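Local coordinates for protein 1-phosphatidylinositol 4,5-bisphosphate phosphodiesterase (Drosophila melanogaster, PDB 6IRB) that belongs to the phosphoinositide phospholipase C-beta family and is captured here as a long, almost wholly helical segment of the enzyme, at residues A[95-98]-A[99-102]. The protein carries 2 engineered substitutions. Residues are numbered along the deposited sequence; the frame is centred on the assembly and turned at random.
Sequences DMLR and QHVQ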
loop_
_atom_site.group_PDB
_atom_site.type_symbol
_atom_site.label_atom_id
_atom_site.label_comp_id
_atom_site.label_asym_id
_atom_site.label_seq_id
_atom_site.Cartn_x
_atom_site.Cartn_y
_atom_site.Cartn_z
ATOM N N ASP A 95 -1.993 -1.278 6.439
ATOM C CA ASP A 95 -2.187 -2.261 7.491
ATOM C C ASP A 95 -0.863 -2.933 7.803
ATOM O O ASP A 95 -0.431 -3.012 8.961
ATOM C CB ASP A 95 -3.210 -3.299 7.019
ATOM C CG ASP A 95 -4.585 -3.105 7.624
ATOM O OD1 ASP A 95 -4.863 -2.004 8.154
ATOM O OD2 ASP A 95 -5.392 -4.060 7.543
HETATM N N MSE A 96 -0.205 -3.410 6.762
HETATM C CA MSE A 96 1.039 -4.121 6.865
HETATM C C MSE A 96 2.148 -3.215 7.368
HETATM O O MSE A 96 2.872 -3.583 8.288
HETATM C CB MSE A 96 1.369 -4.726 5.513
HETATM C CG MSE A 96 2.731 -5.293 5.396
HETATM SE SE MSE A 96 2.754 -6.594 3.947
HETATM C CE MSE A 96 4.535 -7.059 4.216
ATOM N N LEU A 97 2.310 -2.049 6.737
ATOM C CA LEU A 97 3.396 -1.155 7.124
ATOM C C LEU A 97 3.401 -0.917 8.627
ATOM O O LEU A 97 4.459 -0.970 9.266
ATOM C CB LEU A 97 3.291 0.175 6.370
ATOM C CG LEU A 97 3.697 0.163 4.896
ATOM C CD1 LEU A 97 3.937 1.568 4.372
ATOM C CD2 LEU A 97 4.964 -0.664 4.738
ATOM N N ARG A 98 2.219 -0.665 9.208
ATOM C CA ARG A 98 2.117 -0.463 10.654
ATOM C C ARG A 98 2.730 -1.612 11.444
ATOM O O ARG A 98 3.382 -1.388 12.470
ATOM C CB ARG A 98 0.663 -0.246 11.065
ATOM C CG ARG A 98 0.140 1.120 10.660
ATOM C CD ARG A 98 -1.371 1.210 10.704
ATOM N NE ARG A 98 -2.040 -0.081 10.755
ATOM C CZ ARG A 98 -3.074 -0.337 11.549
ATOM N NH1 ARG A 98 -3.534 0.612 12.354
ATOM N NH2 ARG A 98 -3.642 -1.536 11.548
ATOM N N GLN A 99 2.538 -2.851 10.991
ATOM C CA GLN A 99 3.162 -3.959 11.702
ATOM C C GLN A 99 4.672 -3.948 11.519
ATOM O O GLN A 99 5.420 -4.092 12.494
ATOM C CB GLN A 99 2.574 -5.304 11.291
ATOM C CG GLN A 99 3.033 -6.355 12.271
ATOM C CD GLN A 99 2.184 -6.415 13.518
ATOM O OE1 GLN A 99 1.530 -5.440 13.890
ATOM N NE2 GLN A 99 2.284 -7.522 14.236
ATOM N N HIS A 100 5.137 -3.805 10.271
ATOM C CA HIS A 100 6.560 -3.597 10.024
ATOM C C HIS A 100 7.181 -2.638 11.021
ATOM O O HIS A 100 8.140 -2.983 11.718
ATOM C CB HIS A 100 6.777 -3.075 8.600
ATOM C CG HIS A 100 6.710 -4.135 7.548
ATOM N ND1 HIS A 100 6.238 -5.407 7.800
ATOM C CD2 HIS A 100 7.104 -4.128 6.252
ATOM C CE1 HIS A 100 6.337 -6.134 6.703
ATOM N NE2 HIS A 100 6.857 -5.382 5.748
ATOM N N VAL A 101 6.609 -1.444 11.139
ATOM C CA VAL A 101 7.166 -0.453 12.051
ATOM C C VAL A 101 7.106 -0.947 13.489
ATOM O O VAL A 101 8.120 -0.958 14.197
ATOM C CB VAL A 101 6.448 0.895 11.881
ATOM C CG1 VAL A 101 6.978 1.889 12.898
ATOM C CG2 VAL A 101 6.642 1.411 10.449
ATOM N N GLN A 102 5.922 -1.383 13.935
ATOM C CA GLN A 102 5.780 -1.883 15.300
ATOM C C GLN A 102 6.776 -2.998 15.589
ATOM O O GLN A 102 7.443 -2.999 16.629
ATOM C CB GLN A 102 4.349 -2.361 15.551
ATOM C CG GLN A 102 3.991 -2.459 17.040
ATOM C CD GLN A 102 3.755 -1.098 17.702
ATOM O OE1 GLN A 102 3.526 -0.090 17.024
ATOM N NE2 GLN A 102 3.826 -1.067 19.034
#
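Met-96 and His-100 sit one turn apart on an unbroken alpha helix, where the backbone N of His-100 donates to the carbonyl O of Met-96 at 3.0 Å; Val-101 N to Leu-97 O and Gln-102 N to Arg-98 O, each 2.9 Å, carry the same i to i+4 pattern onward. Met-96 O also takes a weak second bond from Gln-99 N, with an N-H...O angle of just 121°.

The main side-chain contact is between Met-96, modelled as selenomethionine, and the His-100 imidazole. With CG anti to the backbone N (chi1 170°) and the chain extended beyond it, Met-96 stands out from the helix at about its own level. Its CG lies over one face of the ring, 4.2 Å from the centroid and displaced toward the rim, a CH-pi contact. The selenium is farther off and oblique, while the terminal CE comes up to the CE1 and NE2 atoms of His-100. Chi1 of -79° swings the His-100 ring back toward the preceding turn, where it meets Met-96. Val-101 sends CG2 back to Leu-97 O, 3.4 Å away.

Arg-98 turns toward the N-terminal side: its chain bends at chi3, and NH2 comes 3.6 Å from Asp-95 OD1, a long salt bridge in which charge alone acts, because the oxygen lies well out of the guanidinium plane. Arg-98 also makes a cation-pi contact with Trp-94. Such i to i+3 and i to i+4 pairings belong to the exposed surface of a long alpha helix, here helix 18-150.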